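RNA-dependent RNA polymerase (Toscana virus, PDB 6QW5) probably replicates and transcribes the viral genome, its N-terminal part, here with two manganese ions and a diketo acid, probably being an endonuclease that cuts capped host RNA for primers. Local coordinates at residues 127-132 against 166-171; 111-116 against 148-153; 41-46 against 69-74. All coordinates share one frame; numbering follows the deposited sequence.

Contact 1 (127-132 against 166-171); sequences VEFTTT and YIIAVH. With MN (manganese (II) ion), chain C; XI7 (2-4-dioxo-4-phenylbutanoic acid), chain E.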
loop_
_atom_site.group_PDB
_atom_site.type_symbol
_atom_site.label_atom_id
_atom_site.label_comp_id
_atom_site.label_asym_id
_atom_site.label_seq_id
_atom_site.Cartn_x
_atom_site.Cartn_y
_atom_site.Cartn_z
ATOM N N VAL A 127 1.754 -6.138 -4.864
ATOM C CA VAL A 127 2.124 -5.247 -3.760
ATOM C C VAL A 127 1.070 -5.345 -2.655
ATOM O O VAL A 127 -0.128 -5.206 -2.918
ATOM C CB VAL A 127 2.270 -3.779 -4.212
ATOM C CG1 VAL A 127 2.875 -2.928 -3.076
ATOM C CG2 VAL A 127 3.117 -3.651 -5.488
ATOM N N GLU A 128 1.508 -5.570 -1.417
ATOM C CA GLU A 128 0.587 -5.571 -0.287
ATOM C C GLU A 128 1.070 -4.572 0.751
ATOM O O GLU A 128 2.260 -4.534 1.069
ATOM C CB GLU A 128 0.439 -6.955 0.339
ATOM C CG GLU A 128 -0.521 -6.998 1.556
ATOM C CD GLU A 128 -1.973 -6.658 1.218
ATOM O OE1 GLU A 128 -2.374 -6.776 0.041
ATOM O OE2 GLU A 128 -2.727 -6.276 2.135
ATOM N N PHE A 129 0.146 -3.746 1.232
ATOM C CA PHE A 129 0.376 -2.785 2.301
ATOM C C PHE A 129 -0.228 -3.295 3.604
ATOM O O PHE A 129 -1.287 -3.935 3.620
ATOM C CB PHE A 129 -0.258 -1.425 1.988
ATOM C CG PHE A 129 0.051 -0.886 0.614
ATOM C CD1 PHE A 129 1.360 -0.730 0.193
ATOM C CD2 PHE A 129 -0.981 -0.501 -0.242
ATOM C CE1 PHE A 129 1.647 -0.219 -1.057
ATOM C CE2 PHE A 129 -0.704 0.006 -1.502
ATOM C CZ PHE A 129 0.613 0.150 -1.906
ATOM N N THR A 130 0.409 -2.934 4.707
ATOM C CA THR A 130 -0.152 -3.271 6.001
ATOM C C THR A 130 0.384 -2.268 7.016
ATOM O O THR A 130 1.344 -1.549 6.751
ATOM C CB THR A 130 0.183 -4.730 6.373
ATOM O OG1 THR A 130 -0.564 -5.132 7.524
ATOM C CG2 THR A 130 1.659 -4.898 6.629
ATOM N N THR A 131 -0.293 -2.186 8.156
ATOM C CA THR A 131 0.057 -1.273 9.237
ATOM C C THR A 131 0.054 -2.048 10.548
ATOM O O THR A 131 -0.539 -3.121 10.645
ATOM C CB THR A 131 -0.943 -0.098 9.349
ATOM O OG1 THR A 131 -2.131 -0.543 10.026
ATOM C CG2 THR A 131 -1.341 0.418 7.983
ATOM N N THR A 132 0.717 -1.495 11.564
ATOM C CA THR A 132 0.672 -2.079 12.898
ATOM C C THR A 132 0.731 -0.960 13.925
ATOM O O THR A 132 1.409 0.053 13.721
ATOM C CB THR A 132 1.826 -3.069 13.149
ATOM O OG1 THR A 132 1.702 -3.639 14.464
ATOM C CG2 THR A 132 3.176 -2.360 13.054
ATOM N N TYR A 166 6.028 -7.529 -3.423
ATOM C CA TYR A 166 6.540 -6.464 -2.572
ATOM C C TYR A 166 5.599 -6.195 -1.407
ATOM O O TYR A 166 4.377 -6.282 -1.549
ATOM C CB TYR A 166 6.748 -5.179 -3.364
ATOM C CG TYR A 166 7.961 -5.221 -4.247
ATOM C CD1 TYR A 166 9.240 -5.124 -3.703
ATOM C CD2 TYR A 166 7.836 -5.358 -5.624
ATOM C CE1 TYR A 166 10.367 -5.158 -4.505
ATOM C CE2 TYR A 166 8.968 -5.400 -6.437
ATOM C CZ TYR A 166 10.223 -5.293 -5.871
ATOM O OH TYR A 166 11.344 -5.313 -6.666
ATOM N N ILE A 167 6.185 -5.848 -0.249
ATOM C CA ILE A 167 5.446 -5.543 0.979
ATOM C C ILE A 167 5.927 -4.201 1.526
ATOM O O ILE A 167 7.113 -3.874 1.428
ATOM C CB ILE A 167 5.616 -6.639 2.065
ATOM C CG1 ILE A 167 5.368 -8.048 1.509
ATOM C CG2 ILE A 167 4.698 -6.371 3.265
ATOM C CD1 ILE A 167 3.896 -8.363 1.179
ATOM N N ILE A 168 4.995 -3.406 2.062
ATOM C CA ILE A 168 5.300 -2.253 2.905
ATOM C C ILE A 168 4.469 -2.384 4.182
ATOM O O ILE A 168 3.234 -2.365 4.125
ATOM C CB ILE A 168 4.989 -0.910 2.217
ATOM C CG1 ILE A 168 5.586 -0.825 0.804
ATOM C CG2 ILE A 168 5.473 0.256 3.088
ATOM C CD1 ILE A 168 5.275 0.528 0.104
ATOM N N ALA A 169 5.141 -2.492 5.325
ATOM C CA ALA A 169 4.508 -2.528 6.642
ATOM C C ALA A 169 4.951 -1.297 7.427
ATOM O O ALA A 169 6.147 -1.103 7.651
ATOM C CB ALA A 169 4.891 -3.815 7.388
ATOM N N VAL A 170 4.003 -0.473 7.852
ATOM C CA VAL A 170 4.335 0.786 8.522
ATOM C C VAL A 170 4.107 0.647 10.025
ATOM O O VAL A 170 3.170 -0.019 10.468
ATOM C CB VAL A 170 3.523 1.963 7.937
ATOM C CG1 VAL A 170 2.027 1.771 8.172
ATOM C CG2 VAL A 170 4.004 3.304 8.519
ATOM N N HIS A 171 4.985 1.261 10.813
ATOM C CA HIS A 171 4.753 1.447 12.240
ATOM C C HIS A 171 5.036 2.909 12.576
ATOM O O HIS A 171 5.440 3.698 11.712
ATOM C CB HIS A 171 5.583 0.457 13.080
ATOM C CG HIS A 171 7.062 0.574 12.885
ATOM N ND1 HIS A 171 7.879 1.238 13.773
ATOM C CD2 HIS A 171 7.875 0.100 11.908
ATOM C CE1 HIS A 171 9.131 1.180 13.347
ATOM N NE2 HIS A 171 9.157 0.495 12.217
HETATM MN MN MN C . -3.209 -4.229 2.776
HETATM O O8 XI7 E . -5.237 -4.710 2.469
HETATM C C9 XI7 E . -5.728 -5.178 3.639
HETATM C C10 XI7 E . -4.921 -5.273 4.748
HETATM O O11 XI7 E . -3.711 -4.902 4.774
HETATM O O10 XI7 E . -5.383 -5.777 5.800
HETATM C C8 XI7 E . -7.031 -5.569 3.748
HETATM C C7 XI7 E . -8.070 -5.571 2.680
HETATM C C1 XI7 E . -9.502 -5.921 3.055
HETATM C C6 XI7 E . -9.793 -6.331 4.370
HETATM C C5 XI7 E . -11.101 -6.667 4.760
HETATM C C4 XI7 E . -12.147 -6.602 3.833
HETATM C C3 XI7 E . -11.856 -6.196 2.517
HETATM C C2 XI7 E . -10.543 -5.858 2.132
HETATM O O14 XI7 E . -7.833 -5.470 1.467
#
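Ile168 O is met by two groups of the neighbouring strand: Thr130 N donates to it over 2.9 Å, and Phe129 CA adds a C-H...O contact. Glu128 O is gripped in the same way, by Ile168 N at 3.1 Å and, through C-H, by Ile167 CA. Glu128 N to Tyr166 O, Val170 N to Thr130 O and Thr132 N to Val170 O complete five backbone bonds, the last bent to 140° at the hydrogen. The strands run 14° apart and in the same direction, as the two strands of a beta-alpha-beta crossover whose helix is 136-157, within a PD-(D/E)XK-type nuclease fold. On one face Ile168 CD1 sits at the edge of the Phe129 ring, 3.9 Å from Phe129 CE1, while Phe83 stacks on that ring. Farther along, Val170 CG1 lies beside Thr131 CG2 at 3.6 Å, and Phe193 of helix 183-205 packs on both residues. On the other face one pair is tight, Thr130 CG2 lying 3.5 Å from Ala169 CB. There the Glu128 chain bends at chi2 (64°) and carries its carboxylate away from Ile167 to the metal. Glu128 OE2 binds one manganese at 2.2 Å and the backbone Phe129 O binds it at 2.1 Å; two oxygens of the diketo acid, His79 and Asp114 fill the remaining positions.

Contact 2 (111-116 against 148-153); sequences QSPDMI and AKYEIA. With MN (manganese (II) ion), chain D; MN (manganese (II) ion), chain C; XI7 (2-4-dioxo-4-phenylbutanoic acid), chain E.
Pro113 lies over one face of the Tyr150 ring, just ahead of Asp114; together they supply the Pro-Asp of the PD-(D/E)XK nuclease motif, here laid against helix 136-157. The contact is CH-pi: Pro113 CB stands 4.0 Å from the centroid of the Tyr150 ring, 11° off its normal, while Lys149 CG covers the opposite face. The Gln111 amide crosses the same ring with the two planes 27° apart. One direct hydrogen bond joins the segments, Gln111 NE2 to Lys149 O at 3.2 Å, straight at the hydrogen but arriving from above the carbonyl plane. Waters add further polar links. Where the helix kinks, one water takes the N-H of Ala153 at 3.0 Å from Ala153 N and lies within bonding distance of Gln111 OE1 and Lys149 O. Another joins Ser112 N to Tyr150 OH, 2.9 Å from that hydroxyl. Metal bonds lie at the far end, where the Asp114 carboxylate bridges the two manganese ions, Asp114 OD1 binding one at 2.0 Å and Asp114 OD2 the other at 2.3 Å. The manganese on Asp114 OD1, also held by Asp91, has a water ligand that lies 2.9 Å from Ser112 O, a second-shell carbonyl.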
loop_
_atom_site.group_PDB
_atom_site.type_symbol
_atom_site.label_atom_id
_atom_site.label_comp_id
_atom_site.label_asym_id
_atom_site.label_seq_id
_atom_site.Cartn_x
_atom_site.Cartn_y
_atom_site.Cartn_z
ATOM N N GLN A 111 -8.476 -14.050 -4.189
ATOM C CA GLN A 111 -7.649 -13.206 -3.338
ATOM C C GLN A 111 -7.323 -11.903 -4.053
ATOM O O GLN A 111 -7.200 -11.856 -5.279
ATOM C CB GLN A 111 -6.352 -13.920 -2.977
ATOM C CG GLN A 111 -6.515 -15.021 -1.963
ATOM C CD GLN A 111 -5.183 -15.467 -1.431
ATOM O OE1 GLN A 111 -4.433 -16.157 -2.118
ATOM N NE2 GLN A 111 -4.861 -15.055 -0.215
ATOM N N SER A 112 -7.160 -10.832 -3.279
ATOM C CA SER A 112 -6.992 -9.505 -3.860
ATOM C C SER A 112 -5.964 -8.716 -3.054
ATOM O O SER A 112 -6.312 -8.007 -2.112
ATOM C CB SER A 112 -8.323 -8.748 -3.920
ATOM O OG SER A 112 -9.027 -8.865 -2.696
ATOM N N PRO A 113 -4.687 -8.832 -3.416
ATOM C CA PRO A 113 -3.677 -7.964 -2.787
ATOM C C PRO A 113 -3.933 -6.514 -3.174
ATOM O O PRO A 113 -4.751 -6.209 -4.042
ATOM C CB PRO A 113 -2.339 -8.489 -3.329
ATOM C CG PRO A 113 -2.691 -9.375 -4.496
ATOM C CD PRO A 113 -4.126 -9.780 -4.389
ATOM N N ASP A 114 -3.243 -5.603 -2.476
ATOM C CA ASP A 114 -3.518 -4.181 -2.647
ATOM C C ASP A 114 -3.194 -3.692 -4.054
ATOM O O ASP A 114 -3.853 -2.776 -4.544
ATOM C CB ASP A 114 -2.747 -3.358 -1.610
ATOM C CG ASP A 114 -3.329 -3.492 -0.217
ATOM O OD1 ASP A 114 -4.572 -3.607 -0.076
ATOM O OD2 ASP A 114 -2.539 -3.509 0.738
HETATM N N MSE A 115 -2.180 -4.254 -4.712
HETATM C CA MSE A 115 -1.893 -3.894 -6.106
HETATM C C MSE A 115 -1.441 -5.115 -6.905
HETATM O O MSE A 115 -0.716 -5.969 -6.399
HETATM C CB MSE A 115 -0.809 -2.809 -6.216
HETATM C CG MSE A 115 -0.973 -1.572 -5.331
HETATM SE SE MSE A 115 0.467 -0.289 -5.687
HETATM C CE MSE A 115 -0.344 0.660 -7.222
ATOM N N ILE A 116 -1.863 -5.198 -8.161
ATOM C CA ILE A 116 -1.312 -6.167 -9.112
ATOM C C ILE A 116 -1.017 -5.370 -10.370
ATOM O O ILE A 116 -1.947 -4.899 -11.038
ATOM C CB ILE A 116 -2.265 -7.337 -9.403
ATOM C CG1 ILE A 116 -2.720 -8.006 -8.113
ATOM C CG2 ILE A 116 -1.587 -8.392 -10.271
ATOM C CD1 ILE A 116 -3.561 -9.240 -8.341
ATOM N N ALA A 148 3.158 -14.654 3.720
ATOM C CA ALA A 148 2.591 -15.992 3.860
ATOM C C ALA A 148 1.175 -16.054 3.316
ATOM O O ALA A 148 0.751 -17.096 2.797
ATOM C CB ALA A 148 2.613 -16.427 5.324
ATOM N N LYS A 149 0.434 -14.948 3.414
ATOM C CA LYS A 149 -0.937 -14.930 2.920
ATOM C C LYS A 149 -1.006 -15.050 1.397
ATOM O O LYS A 149 -1.946 -15.656 0.864
ATOM C CB LYS A 149 -1.622 -13.647 3.386
ATOM C CG LYS A 149 -2.999 -13.420 2.822
ATOM C CD LYS A 149 -3.551 -12.083 3.337
ATOM C CE LYS A 149 -5.003 -11.884 2.976
ATOM N NZ LYS A 149 -5.878 -12.833 3.726
ATOM N N TYR A 150 -0.045 -14.483 0.676
ATOM C CA TYR A 150 -0.144 -14.431 -0.780
ATOM C C TYR A 150 0.900 -15.273 -1.512
ATOM O O TYR A 150 0.820 -15.377 -2.735
ATOM C CB TYR A 150 -0.052 -12.969 -1.263
ATOM C CG TYR A 150 -1.242 -12.128 -0.861
ATOM C CD1 TYR A 150 -2.501 -12.382 -1.382
ATOM C CD2 TYR A 150 -1.110 -11.104 0.067
ATOM C CE1 TYR A 150 -3.604 -11.612 -1.007
ATOM C CE2 TYR A 150 -2.206 -10.332 0.461
ATOM C CZ TYR A 150 -3.448 -10.589 -0.088
ATOM O OH TYR A 150 -4.541 -9.838 0.287
ATOM N N GLU A 151 1.846 -15.898 -0.805
ATOM C CA GLU A 151 2.979 -16.547 -1.468
ATOM C C GLU A 151 2.527 -17.686 -2.377
ATOM O O GLU A 151 3.026 -17.819 -3.497
ATOM C CB GLU A 151 3.989 -17.052 -0.428
ATOM N N ILE A 152 1.542 -18.467 -1.937
ATOM C CA ILE A 152 1.065 -19.629 -2.690
ATOM C C ILE A 152 0.412 -19.210 -4.002
ATOM O O ILE A 152 0.645 -19.818 -5.055
ATOM C CB ILE A 152 0.078 -20.449 -1.832
ATOM C CG1 ILE A 152 0.813 -21.344 -0.834
ATOM C CG2 ILE A 152 -0.863 -21.270 -2.714
ATOM C CD1 ILE A 152 -0.143 -22.229 0.009
ATOM N N ALA A 153 -0.463 -18.204 -3.952
ATOM C CA ALA A 153 -1.118 -17.734 -5.166
ATOM C C ALA A 153 -0.119 -17.131 -6.142
ATOM O O ALA A 153 -0.248 -17.302 -7.362
ATOM C CB ALA A 153 -2.201 -16.706 -4.820
HETATM MN MN MN D . -6.198 -4.581 0.663
HETATM MN MN MN C . -3.209 -4.229 2.776
HETATM O O8 XI7 E . -5.237 -4.710 2.469
HETATM C C9 XI7 E . -5.728 -5.178 3.639
HETATM C C10 XI7 E . -4.921 -5.273 4.748
HETATM O O11 XI7 E . -3.711 -4.902 4.774
HETATM O O10 XI7 E . -5.383 -5.777 5.800
HETATM C C8 XI7 E . -7.031 -5.569 3.748
HETATM C C7 XI7 E . -8.070 -5.571 2.680
HETATM C C1 XI7 E . -9.502 -5.921 3.055
HETATM C C6 XI7 E . -9.793 -6.331 4.370
HETATM C C5 XI7 E . -11.101 -6.667 4.760
HETATM C C4 XI7 E . -12.147 -6.602 3.833
HETATM C C3 XI7 E . -11.856 -6.196 2.517
HETATM C C2 XI7 E . -10.543 -5.858 2.132
HETATM O O14 XI7 E . -7.833 -5.470 1.467
HETATM O O HOH W 1 -2.038 -17.499 -1.510
HETATM O O HOH W 2 -7.319 -14.006 1.901
HETATM O O HOH W 3 -7.081 -11.141 -0.059
HETATM O O HOH W 4 -5.356 -6.544 0.146
HETATM O O HOH W 5 -7.025 -2.724 0.865
#

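Contact 3 (41-46 against 69-74); sequences SSDGVT and VPAQNL
Val45, where the turn of the hairpin 36-40/45-49 ends, forms an antiparallel hydrogen-bonded pair with Val69, the last residue of strand 66-69. Val45 N donates to Val69 O at 2.9 Å, and Val69 N returns a bond to Val45 O at 2.7 Å. On the face they share, the two valine side chains run alongside each other. Val45 CG2, set between the backbone N and the carbonyl carbon of its own residue, is 3.9 Å from Val69 CB and 4.1 Å from Leu74 CD2, so this one methyl touches both the strand end and the loop beyond. The pairing belongs to a three-stranded antiparallel sheet in which 45-49 is the middle strand, and just past Val69 the chain turns off toward helix 77-82. Gly44, with a positive phi of 71° and no side chain, lets the backbones close in here: Gly44 CA is 3.3 Å from Val69 O and 3.4 Å from Ala71 N. Next to it, Asp43 reaches across the turn-off. Its CG is anti to the backbone N (chi1 177°), which swings the carboxylate over Pro70 and brings OD1 to the amide of Ala71. Ala71 N donates to Asp43 OD1 at 3.0 Å in a nearly straight bond, meeting the oxygen on its anti side, 31° out of the carboxylate plane. A water also donates to Asp43 OD1; it accepts from Gln72 N and donates to Gln72 OE1, 2.8 Å away, extending the bridge one residue along the loop. Inside the loop Asn73 N bonds to Pro70 O and Leu74 N to Ala71 O, while across the base of the hairpin turn Ser41 OG and Thr46 OG1 share a hydrogen bond.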
loop_
_atom_site.group_PDB
_atom_site.type_symbol
_atom_site.label_atom_id
_atom_site.label_comp_id
_atom_site.label_asym_id
_atom_site.label_seq_id
_atom_site.Cartn_x
_atom_site.Cartn_y
_atom_site.Cartn_z
ATOM N N SER A 41 -20.478 14.615 5.022
ATOM C CA SER A 41 -20.670 14.630 3.581
ATOM C C SER A 41 -21.887 13.790 3.238
ATOM O O SER A 41 -22.428 13.061 4.077
ATOM C CB SER A 41 -19.430 14.100 2.839
ATOM O OG SER A 41 -18.234 14.746 3.276
ATOM N N SER A 42 -22.325 13.911 1.984
ATOM C CA SER A 42 -23.389 13.044 1.495
ATOM C C SER A 42 -22.953 11.584 1.518
ATOM O O SER A 42 -23.728 10.701 1.904
ATOM C CB SER A 42 -23.795 13.472 0.080
ATOM O OG SER A 42 -24.168 14.845 0.042
ATOM N N ASP A 43 -21.697 11.321 1.148
ATOM C CA ASP A 43 -21.147 9.977 0.952
ATOM C C ASP A 43 -19.903 9.865 1.838
ATOM O O ASP A 43 -18.814 10.305 1.456
ATOM C CB ASP A 43 -20.845 9.764 -0.540
ATOM C CG ASP A 43 -20.194 8.409 -0.862
ATOM O OD1 ASP A 43 -19.997 7.559 0.034
ATOM O OD2 ASP A 43 -19.888 8.199 -2.060
ATOM N N GLY A 44 -20.060 9.285 3.026
ATOM C CA GLY A 44 -18.927 9.195 3.936
ATOM C C GLY A 44 -18.573 10.556 4.509
ATOM O O GLY A 44 -19.446 11.382 4.812
ATOM N N VAL A 45 -17.272 10.808 4.661
ATOM C CA VAL A 45 -16.799 12.092 5.153
ATOM C C VAL A 45 -15.735 12.645 4.216
ATOM O O VAL A 45 -15.251 11.976 3.299
ATOM C CB VAL A 45 -16.250 12.011 6.590
ATOM C CG1 VAL A 45 -17.359 11.612 7.556
ATOM C CG2 VAL A 45 -15.079 11.044 6.662
ATOM N N THR A 46 -15.395 13.903 4.468
ATOM C CA THR A 46 -14.288 14.597 3.838
ATOM C C THR A 46 -13.449 15.171 4.965
ATOM O O THR A 46 -13.980 15.827 5.868
ATOM C CB THR A 46 -14.786 15.713 2.914
ATOM O OG1 THR A 46 -15.811 15.199 2.059
ATOM C CG2 THR A 46 -13.657 16.276 2.081
ATOM N N VAL A 69 -13.327 10.560 2.014
ATOM C CA VAL A 69 -13.418 9.202 2.537
ATOM C C VAL A 69 -14.844 8.721 2.323
ATOM O O VAL A 69 -15.688 8.876 3.221
ATOM C CB VAL A 69 -13.028 9.119 4.020
ATOM C CG1 VAL A 69 -12.880 7.663 4.423
ATOM C CG2 VAL A 69 -11.732 9.875 4.288
ATOM N N PRO A 70 -15.159 8.150 1.156
ATOM C CA PRO A 70 -16.514 7.633 0.928
ATOM C C PRO A 70 -16.877 6.560 1.946
ATOM O O PRO A 70 -16.010 5.890 2.520
ATOM C CB PRO A 70 -16.446 7.060 -0.493
ATOM C CG PRO A 70 -15.274 7.750 -1.133
ATOM C CD PRO A 70 -14.289 7.980 -0.022
ATOM N N ALA A 71 -18.184 6.410 2.163
ATOM C CA ALA A 71 -18.682 5.496 3.185
ATOM C C ALA A 71 -18.054 4.112 3.053
ATOM O O ALA A 71 -17.669 3.501 4.056
ATOM C CB ALA A 71 -20.208 5.416 3.100
ATOM N N GLN A 72 -17.906 3.622 1.816
ATOM C CA GLN A 72 -17.412 2.267 1.579
ATOM C C GLN A 72 -15.934 2.093 1.920
ATOM O O GLN A 72 -15.480 0.953 2.075
ATOM C CB GLN A 72 -17.647 1.872 0.118
ATOM C CG GLN A 72 -16.576 2.398 -0.835
ATOM C CD GLN A 72 -17.133 2.821 -2.179
ATOM O OE1 GLN A 72 -17.477 3.988 -2.381
ATOM N NE2 GLN A 72 -17.203 1.881 -3.117
ATOM N N ASN A 73 -15.168 3.177 2.031
ATOM C CA ASN A 73 -13.752 3.087 2.375
ATOM C C ASN A 73 -13.471 3.446 3.831
ATOM O O ASN A 73 -12.300 3.552 4.216
ATOM C CB ASN A 73 -12.922 3.984 1.446
ATOM N N LEU A 74 -14.514 3.611 4.654
ATOM C CA LEU A 74 -14.324 4.118 6.014
ATOM C C LEU A 74 -13.522 3.147 6.879
ATOM O O LEU A 74 -12.595 3.556 7.586
ATOM C CB LEU A 74 -15.678 4.408 6.666
ATOM C CG LEU A 74 -16.373 5.717 6.280
ATOM C CD1 LEU A 74 -17.818 5.738 6.781
ATOM C CD2 LEU A 74 -15.594 6.939 6.794
HETATM O O HOH W 6 -19.455 4.740 -0.523
#

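Contact 3 closes first along the chain; contacts 1 and 2 follow with alternating segments, 111-116, 127-132, 148-153 and 166-171. Those two have centres 12 Å apart and touch directly: strands 115-118 and 124-131 are neighbours in the mixed sheet, Met115 N meets Val127 O, and Asp114 OD2 probably accepts from Phe129 N. Both reach the same manganese and the diketo acid, so between them they bring Asp114, Glu128 and the Phe129 carbonyl to the metal site. Contact 3 belongs to a separate three-stranded sheet at the surface, its centre 23 Å from that of contact 1 and 27 Å from that of contact 2, touching neither.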